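Local coordinates for acetate kinase (Entamoeba histolytica, PDB 4H0O), which interconverts acetate and acetyl phosphate as a pyrophosphate-dependent acetate kinase of the ASKHA superfamily, probably with magnesium, at residues L26-F31 with I36-K41; I55-N60 with I81-E86. One frame throughout, in Å; residues are numbered along the deposited sequence.

Interaction 1. Residues L26-F31 with I36-K41; sequences LTYKVF and IVCSGK
The Tyr28 ring lies flat over the backbone of Ser39 and Gly40. Its CE1 comes to 3.3 Å from Gly40 N. CG of Tyr28 sits between backbone N and carbonyl carbon (chi1 81°), which turns the ring over Gly40. Gly40 has no side chain, which leaves room for the ring there. Tyr28 OH is 3.1 Å from Cys38 SG, and the sulfur sits at the ring edge in a sulfur-aromatic contact. Val30 packs on the same face, with CG2 4.1 Å from Cys38 CB. This is the tight, buried side, covered by helix 73-86.

The other face is more open to solvent at Thr27, Lys29, Ile36 and Lys41, although Phe31 is buried. There Thr27 CG2 lies alongside Lys41 CG at 3.6 Å. Lys29 CD lies 3.6 Å from Ile36 CD1. Ile36 CG1 also touches Phe31 CE1, and helix 390-402 packs on that phenylalanine. Thr27 neighbours Asn20, a predicted magnesium ligand.

The strands form an antiparallel hairpin in the mixed sheet of a ribonuclease H-like domain. Tyr28 and Gly40 are a hydrogen-bonded pair, with Tyr28 N to Gly40 O at 3.1 Å. Near the turn Val37 N donates to Val30 O at 3.0 Å. The Tyr28 ring spans a whole strand, and its buried hydroxyl has a hydrogen-bond partner, His57 of strand 54-59, beneath helix 73-86.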
ATOM      1  N   LEU B  26      17.806  -3.432 -30.927  1.00 48.65           N
ATOM      2  CA  LEU B  26      17.835  -4.801 -30.434  1.00 41.12           C
ATOM      3  C   LEU B  26      19.279  -5.174 -30.126  1.00 35.04           C
ATOM      4  O   LEU B  26      20.174  -4.921 -30.934  1.00 36.59           O
ATOM      5  CB  LEU B  26      17.267  -5.759 -31.486  1.00 35.31           C
ATOM      6  CG  LEU B  26      17.393  -7.253 -31.184  1.00 36.08           C
ATOM      7  CD1 LEU B  26      16.580  -7.610 -29.955  1.00 36.06           C
ATOM      8  CD2 LEU B  26      16.966  -8.105 -32.375  1.00 36.53           C
ATOM      9  N   THR B  27      19.510  -5.757 -28.953  1.00 34.81           N
ATOM     10  CA  THR B  27      20.830  -6.271 -28.604  1.00 44.18           C
ATOM     11  C   THR B  27      20.780  -7.788 -28.452  1.00 38.16           C
ATOM     12  O   THR B  27      19.704  -8.362 -28.268  1.00 37.26           O
ATOM     13  CB  THR B  27      21.368  -5.647 -27.302  1.00 37.02           C
ATOM     14  OG1 THR B  27      20.585  -6.104 -26.193  1.00 37.67           O
ATOM     15  CG2 THR B  27      21.308  -4.131 -27.372  1.00 41.25           C
ATOM     16  N   TYR B  28      21.941  -8.434 -28.526  1.00 38.87           N
ATOM     17  CA  TYR B  28      22.009  -9.884 -28.379  1.00 38.83           C
ATOM     18  C   TYR B  28      23.332 -10.315 -27.770  1.00 38.48           C
ATOM     19  O   TYR B  28      24.328  -9.595 -27.846  1.00 33.35           O
ATOM     20  CB  TYR B  28      21.820 -10.587 -29.730  1.00 35.12           C
ATOM     21  CG  TYR B  28      23.070 -10.633 -30.589  1.00 40.22           C
ATOM     22  CD1 TYR B  28      23.372  -9.597 -31.464  1.00 37.52           C
ATOM     23  CD2 TYR B  28      23.938 -11.720 -30.538  1.00 39.39           C
ATOM     24  CE1 TYR B  28      24.503  -9.639 -32.255  1.00 42.09           C
ATOM     25  CE2 TYR B  28      25.076 -11.767 -31.319  1.00 43.93           C
ATOM     26  CZ  TYR B  28      25.352 -10.726 -32.176  1.00 45.58           C
ATOM     27  OH  TYR B  28      26.480 -10.773 -32.959  1.00 40.37           O
ATOM     28  N   LYS B  29      23.339 -11.503 -27.178  1.00 41.73           N
ATOM     29  CA  LYS B  29      24.570 -12.122 -26.715  1.00 44.80           C
ATOM     30  C   LYS B  29      24.532 -13.611 -27.034  1.00 44.82           C
ATOM     31  O   LYS B  29      23.456 -14.211 -27.099  1.00 38.05           O
ATOM     32  CB  LYS B  29      24.754 -11.910 -25.210  1.00 52.05           C
ATOM     33  CG  LYS B  29      25.060 -10.478 -24.797  1.00 50.24           C
ATOM     34  CD  LYS B  29      25.421 -10.402 -23.317  1.00 63.06           C
ATOM     35  CE  LYS B  29      25.628  -8.967 -22.855  1.00 66.02           C
ATOM     36  NZ  LYS B  29      26.809  -8.328 -23.501  1.00 74.84           N
ATOM     37  N   VAL B  30      25.704 -14.200 -27.251  1.00 37.37           N
ATOM     38  CA  VAL B  30      25.807 -15.645 -27.412  1.00 39.65           C
ATOM     39  C   VAL B  30      26.682 -16.207 -26.297  1.00 43.61           C
ATOM     40  O   VAL B  30      27.770 -15.688 -26.032  1.00 42.33           O
ATOM     41  CB  VAL B  30      26.387 -16.040 -28.787  1.00 45.27           C
ATOM     42  CG1 VAL B  30      26.435 -17.558 -28.925  1.00 35.79           C
ATOM     43  CG2 VAL B  30      25.551 -15.444 -29.905  1.00 36.19           C
ATOM     44  N   PHE B  31      26.200 -17.255 -25.636  1.00 40.31           N
ATOM     45  CA  PHE B  31      26.946 -17.858 -24.537  1.00 43.98           C
ATOM     46  C   PHE B  31      27.457 -19.255 -24.872  1.00 41.87           C
ATOM     47  O   PHE B  31      26.756 -20.056 -25.498  1.00 43.66           O
ATOM     48  CB  PHE B  31      26.089 -17.923 -23.268  1.00 41.77           C
ATOM     49  CG  PHE B  31      25.757 -16.579 -22.686  1.00 49.90           C
ATOM     50  CD1 PHE B  31      26.604 -15.974 -21.769  1.00 44.42           C
ATOM     51  CD2 PHE B  31      24.589 -15.925 -23.045  1.00 45.80           C
ATOM     52  CE1 PHE B  31      26.293 -14.738 -21.227  1.00 47.28           C
ATOM     53  CE2 PHE B  31      24.272 -14.691 -22.508  1.00 45.58           C
ATOM     54  CZ  PHE B  31      25.125 -14.096 -21.599  1.00 47.05           C
ATOM     55  N   ILE B  36      30.567 -15.126 -22.856  1.00 59.72           N
ATOM     56  CA  ILE B  36      30.136 -14.466 -24.084  1.00 60.58           C
ATOM     57  C   ILE B  36      31.158 -14.660 -25.204  1.00 56.75           C
ATOM     58  O   ILE B  36      32.341 -14.371 -25.029  1.00 58.52           O
ATOM     59  CB  ILE B  36      29.926 -12.957 -23.850  1.00 47.99           C
ATOM     60  CG1 ILE B  36      28.946 -12.732 -22.695  1.00 53.61           C
ATOM     61  CG2 ILE B  36      29.430 -12.281 -25.116  1.00 39.82           C
ATOM     62  CD1 ILE B  36      28.766 -11.276 -22.311  1.00 53.35           C
ATOM     63  N   VAL B  37      30.691 -15.148 -26.350  1.00 52.45           N
ATOM     64  CA  VAL B  37      31.557 -15.372 -27.504  1.00 45.25           C
ATOM     65  C   VAL B  37      31.252 -14.372 -28.616  1.00 42.78           C
ATOM     66  O   VAL B  37      32.110 -14.067 -29.445  1.00 60.34           O
ATOM     67  CB  VAL B  37      31.431 -16.816 -28.040  1.00 52.08           C
ATOM     68  CG1 VAL B  37      31.837 -17.807 -26.971  1.00 54.20           C
ATOM     69  CG2 VAL B  37      30.010 -17.098 -28.494  1.00 44.23           C
ATOM     70  N   CYS B  38      30.022 -13.863 -28.619  1.00 42.54           N
ATOM     71  CA  CYS B  38      29.591 -12.878 -29.601  1.00 46.10           C
ATOM     72  C   CYS B  38      28.464 -12.031 -29.018  1.00 48.70           C
ATOM     73  O   CYS B  38      27.661 -12.522 -28.222  1.00 54.55           O
ATOM     74  CB  CYS B  38      29.121 -13.572 -30.882  1.00 45.19           C
ATOM     75  SG  CYS B  38      28.952 -12.482 -32.319  1.00 58.92           S
ATOM     76  N   SER B  39      28.417 -10.758 -29.407  1.00 42.41           N
ATOM     77  CA  SER B  39      27.383  -9.838 -28.943  1.00 43.89           C
ATOM     78  C   SER B  39      27.248  -8.682 -29.926  1.00 49.35           C
ATOM     79  O   SER B  39      28.148  -8.440 -30.732  1.00 53.43           O
ATOM     80  CB  SER B  39      27.716  -9.302 -27.549  1.00 41.16           C
ATOM     81  OG  SER B  39      28.822  -8.420 -27.593  1.00 58.21           O
ATOM     82  N   GLY B  40      26.130  -7.965 -29.866  1.00 43.44           N
ATOM     83  CA  GLY B  40      25.918  -6.873 -30.796  1.00 51.09           C
ATOM     84  C   GLY B  40      24.723  -5.992 -30.503  1.00 39.74           C
ATOM     85  O   GLY B  40      23.852  -6.346 -29.706  1.00 45.33           O
ATOM     86  N   LYS B  41      24.693  -4.832 -31.153  1.00 44.31           N
ATOM     87  CA  LYS B  41      23.592  -3.887 -31.023  1.00 44.57           C
ATOM     88  C   LYS B  41      23.234  -3.356 -32.405  1.00 42.12           C
ATOM     89  O   LYS B  41      24.121  -3.033 -33.200  1.00 50.40           O
ATOM     90  CB  LYS B  41      23.986  -2.729 -30.098  1.00 53.91           C
ATOM     91  CG  LYS B  41      24.495  -3.159 -28.725  1.00 59.82           C
ATOM     92  CD  LYS B  41      25.032  -1.980 -27.921  1.00 67.02           C
ATOM     93  CE  LYS B  41      25.581  -2.433 -26.571  1.00 70.95           C
ATOM     94  NZ  LYS B  41      26.215  -1.312 -25.818  1.00 74.98           N
TER

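Interaction 2. Residues I55-N60 with I81-E86; sequences IEHHLN and IQFLKE
His57 and Phe83 stack face to face between strand 54-59 and helix 73-86. The ring centroids are 3.6 Å apart and the planes differ by only 8°. The two side chains enter the stack head to tail, so that CB of each lies near the far end of the other ring.

His57 can be followed outward along Phe83. Its CB starts over the ring tip, 3.5 Å from Phe83 CZ. CG sits above the centre of the phenyl ring. The two sides of the imidazole then run along the two sides of the phenyl. His57 ND1 lies 3.4 Å from Phe83 CD2. On the other side, His57 CD2 is 3.7 Å from Phe83 CD1. At the end, His57 NE2 is 3.6 Å from Phe83 CG, and His57 CE1 lies over Phe83 CD2. The phenyl ring is brought to the strand by its first torsion, with CG of Phe83 anti to the backbone N (chi1 167°).

Leu59, two residues along the strand, adds a lighter apolar touch, with CD2 4.2 Å from Phe83 CZ. Ile66 of strand 62-67 touches both stacked residues. Phe83 also meets Tyr28 and Cys38, so helix 73-86 lies across several strands, packed on one face of the mixed sheet of the ribonuclease H-like domain.

The stack uses a face of His57 and leaves ND1 able to hydrogen-bond the Tyr28 hydroxyl. The buried imidazole thus combines a nearly parallel stack with a polar partner for one ring nitrogen.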
ATOM      1  N   ILE B  55      24.827  -2.208 -37.494  1.00 56.46           N
ATOM      2  CA  ILE B  55      24.901  -3.168 -36.403  1.00 53.61           C
ATOM      3  C   ILE B  55      26.365  -3.336 -36.017  1.00 52.99           C
ATOM      4  O   ILE B  55      27.211  -3.604 -36.872  1.00 51.27           O
ATOM      5  CB  ILE B  55      24.318  -4.537 -36.798  1.00 49.24           C
ATOM      6  CG1 ILE B  55      22.895  -4.372 -37.338  1.00 44.06           C
ATOM      7  CG2 ILE B  55      24.330  -5.487 -35.607  1.00 46.43           C
ATOM      8  CD1 ILE B  55      22.238  -5.671 -37.748  1.00 49.84           C
ATOM      9  N   GLU B  56      26.670  -3.160 -34.736  1.00 50.87           N
ATOM     10  CA  GLU B  56      28.032  -3.357 -34.264  1.00 47.40           C
ATOM     11  C   GLU B  56      28.176  -4.741 -33.647  1.00 58.37           C
ATOM     12  O   GLU B  56      27.526  -5.057 -32.652  1.00 59.83           O
ATOM     13  CB  GLU B  56      28.417  -2.281 -33.248  1.00 51.56           C
ATOM     14  CG  GLU B  56      29.807  -2.458 -32.647  1.00 64.61           C
ATOM     15  CD  GLU B  56      30.304  -1.209 -31.943  1.00 72.78           C
ATOM     16  OE1 GLU B  56      29.617  -0.167 -32.021  1.00 72.61           O
ATOM     17  OE2 GLU B  56      31.382  -1.266 -31.316  1.00 76.17           O
ATOM     18  N   HIS B  57      29.027  -5.567 -34.242  1.00 52.88           N
ATOM     19  CA  HIS B  57      29.254  -6.904 -33.716  1.00 51.00           C
ATOM     20  C   HIS B  57      30.580  -6.999 -32.969  1.00 51.84           C
ATOM     21  O   HIS B  57      31.610  -6.518 -33.445  1.00 58.79           O
ATOM     22  CB  HIS B  57      29.200  -7.937 -34.841  1.00 50.15           C
ATOM     23  CG  HIS B  57      27.844  -8.094 -35.452  1.00 46.82           C
ATOM     24  ND1 HIS B  57      26.845  -8.840 -34.868  1.00 45.81           N
ATOM     25  CD2 HIS B  57      27.323  -7.606 -36.605  1.00 47.57           C
ATOM     26  CE1 HIS B  57      25.767  -8.805 -35.631  1.00 44.58           C
ATOM     27  NE2 HIS B  57      26.032  -8.064 -36.692  1.00 49.30           N
ATOM     28  N   HIS B  58      30.539  -7.605 -31.786  1.00 55.16           N
ATOM     29  CA  HIS B  58      31.746  -7.900 -31.029  1.00 50.27           C
ATOM     30  C   HIS B  58      31.964  -9.410 -31.049  1.00 59.92           C
ATOM     31  O   HIS B  58      31.166 -10.177 -30.503  1.00 54.26           O
ATOM     32  CB  HIS B  58      31.642  -7.357 -29.598  1.00 52.79           C
ATOM     33  CG  HIS B  58      31.627  -5.857 -29.528  1.00 65.03           C
ATOM     34  ND1 HIS B  58      31.523  -5.166 -28.334  1.00 68.50           N
ATOM     35  CD2 HIS B  58      31.707  -4.924 -30.498  1.00 67.69           C
ATOM     36  CE1 HIS B  58      31.539  -3.871 -28.584  1.00 71.17           C
ATOM     37  NE2 HIS B  58      31.649  -3.690 -29.886  1.00 67.48           N
ATOM     38  N   LEU B  59      33.038  -9.827 -31.713  1.00 64.60           N
ATOM     39  CA  LEU B  59      33.302 -11.240 -31.961  1.00 67.83           C
ATOM     40  C   LEU B  59      34.775 -11.562 -31.744  1.00 74.34           C
ATOM     41  O   LEU B  59      35.639 -11.051 -32.463  1.00 68.25           O
ATOM     42  CB  LEU B  59      32.887 -11.605 -33.390  1.00 62.77           C
ATOM     43  CG  LEU B  59      33.257 -12.994 -33.916  1.00 66.75           C
ATOM     44  CD1 LEU B  59      32.665 -14.083 -33.036  1.00 64.13           C
ATOM     45  CD2 LEU B  59      32.797 -13.158 -35.361  1.00 62.88           C
ATOM     46  N   ASN B  60      35.042 -12.400 -30.747  1.00 78.25           N
ATOM     47  CA  ASN B  60      36.400 -12.786 -30.389  1.00 80.29           C
ATOM     48  C   ASN B  60      37.312 -11.578 -30.235  1.00 83.57           C
ATOM     49  O   ASN B  60      37.379 -10.963 -29.171  1.00 83.62           O
ATOM     50  CB  ASN B  60      36.975 -13.750 -31.430  1.00 80.33           C
ATOM     51  CG  ASN B  60      38.260 -14.407 -30.969  1.00 90.66           C
ATOM     52  OD1 ASN B  60      38.461 -14.635 -29.777  1.00 86.02           O
ATOM     53  ND2 ASN B  60      39.140 -14.716 -31.915  1.00 81.96           N
ATOM     54  N   ILE B  81      21.026 -13.126 -36.997  1.00 32.50           N
ATOM     55  CA  ILE B  81      21.080 -14.565 -37.234  1.00 33.14           C
ATOM     56  C   ILE B  81      21.894 -14.881 -38.490  1.00 44.77           C
ATOM     57  O   ILE B  81      22.678 -15.834 -38.516  1.00 40.42           O
ATOM     58  CB  ILE B  81      19.649 -15.147 -37.367  1.00 42.87           C
ATOM     59  CG1 ILE B  81      18.917 -15.070 -36.023  1.00 37.79           C
ATOM     60  CG2 ILE B  81      19.682 -16.582 -37.874  1.00 38.61           C
ATOM     61  CD1 ILE B  81      17.439 -15.403 -36.103  1.00 33.34           C
ATOM     62  N   GLN B  82      21.708 -14.067 -39.524  1.00 45.52           N
ATOM     63  CA  GLN B  82      22.452 -14.215 -40.769  1.00 47.99           C
ATOM     64  C   GLN B  82      23.953 -13.994 -40.566  1.00 44.53           C
ATOM     65  O   GLN B  82      24.773 -14.728 -41.117  1.00 44.72           O
ATOM     66  CB  GLN B  82      21.905 -13.248 -41.824  1.00 55.44           C
ATOM     67  CG  GLN B  82      22.749 -13.137 -43.084  1.00 56.51           C
ATOM     68  CD  GLN B  82      22.033 -12.382 -44.188  1.00 79.47           C
ATOM     69  OE1 GLN B  82      20.814 -12.486 -44.335  1.00 75.50           O
ATOM     70  NE2 GLN B  82      22.786 -11.613 -44.968  1.00 79.87           N
ATOM     71  N   PHE B  83      24.303 -12.988 -39.769  1.00 34.22           N
ATOM     72  CA  PHE B  83      25.700 -12.687 -39.474  1.00 39.83           C
ATOM     73  C   PHE B  83      26.390 -13.855 -38.782  1.00 45.46           C
ATOM     74  O   PHE B  83      27.539 -14.175 -39.088  1.00 46.83           O
ATOM     75  CB  PHE B  83      25.806 -11.436 -38.598  1.00 36.44           C
ATOM     76  CG  PHE B  83      27.169 -11.226 -37.982  1.00 40.76           C
ATOM     77  CD1 PHE B  83      28.175 -10.582 -38.690  1.00 41.18           C
ATOM     78  CD2 PHE B  83      27.438 -11.655 -36.689  1.00 43.83           C
ATOM     79  CE1 PHE B  83      29.425 -10.380 -38.123  1.00 47.67           C
ATOM     80  CE2 PHE B  83      28.686 -11.457 -36.117  1.00 42.82           C
ATOM     81  CZ  PHE B  83      29.679 -10.820 -36.835  1.00 50.77           C
ATOM     82  N   LEU B  84      25.690 -14.474 -37.837  1.00 42.39           N
ATOM     83  CA  LEU B  84      26.250 -15.574 -37.059  1.00 40.86           C
ATOM     84  C   LEU B  84      26.489 -16.810 -37.927  1.00 48.05           C
ATOM     85  O   LEU B  84      27.472 -17.530 -37.736  1.00 44.16           O
ATOM     86  CB  LEU B  84      25.339 -15.906 -35.874  1.00 37.80           C
ATOM     87  CG  LEU B  84      25.129 -14.755 -34.886  1.00 46.76           C
ATOM     88  CD1 LEU B  84      23.995 -15.047 -33.913  1.00 33.23           C
ATOM     89  CD2 LEU B  84      26.416 -14.461 -34.128  1.00 43.05           C
ATOM     90  N   LYS B  85      25.587 -17.049 -38.877  1.00 41.28           N
ATOM     91  CA  LYS B  85      25.740 -18.144 -39.828  1.00 40.26           C
ATOM     92  C   LYS B  85      26.958 -17.914 -40.713  1.00 44.13           C
ATOM     93  O   LYS B  85      27.766 -18.820 -40.915  1.00 51.86           O
ATOM     94  CB  LYS B  85      24.482 -18.286 -40.689  1.00 43.56           C
ATOM     95  CG  LYS B  85      23.297 -18.924 -39.978  1.00 43.53           C
ATOM     96  CD  LYS B  85      22.069 -18.962 -40.884  1.00 50.56           C
ATOM     97  CE  LYS B  85      20.929 -19.742 -40.244  1.00 56.36           C
ATOM     98  NZ  LYS B  85      19.708 -19.748 -41.098  1.00 60.01           N
ATOM     99  N   GLU B  86      27.088 -16.696 -41.231  1.00 44.94           N
ATOM    100  CA  GLU B  86      28.200 -16.342 -42.112  1.00 52.99           C
ATOM    101  C   GLU B  86      29.559 -16.381 -41.409  1.00 47.28           C
ATOM    102  O   GLU B  86      30.593 -16.550 -42.055  1.00 50.16           O
ATOM    103  CB  GLU B  86      27.967 -14.971 -42.758  1.00 44.59           C
ATOM    104  CG  GLU B  86      26.889 -14.971 -43.841  1.00 59.59           C
ATOM    105  CD  GLU B  86      26.643 -13.593 -44.431  1.00 71.93           C
ATOM    106  OE1 GLU B  86      27.218 -12.610 -43.914  1.00 75.35           O
ATOM    107  OE2 GLU B  86      25.875 -13.493 -45.410  1.00 69.89           O
TER

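How the interactions relate
From the N terminus, strand 26-31 turns through four residues into strand 36-44, and interaction 1 closes that hairpin. The chain then continues to strand 54-59, the next neighbour in the same sheet. After strand 62-67 it enters helix 73-86, whose return to strand 54-59 is interaction 2, closing a longer loop of twenty residues. The two contacts follow in series and neither nests in the other. They are joined across the sheet: Tyr28 reaches from interaction 1 into interaction 2, and Ser39 O lies 2.7 Å from His58 N, a probable hydrogen bond. Together they tie three adjacent strands to the helix covering one face.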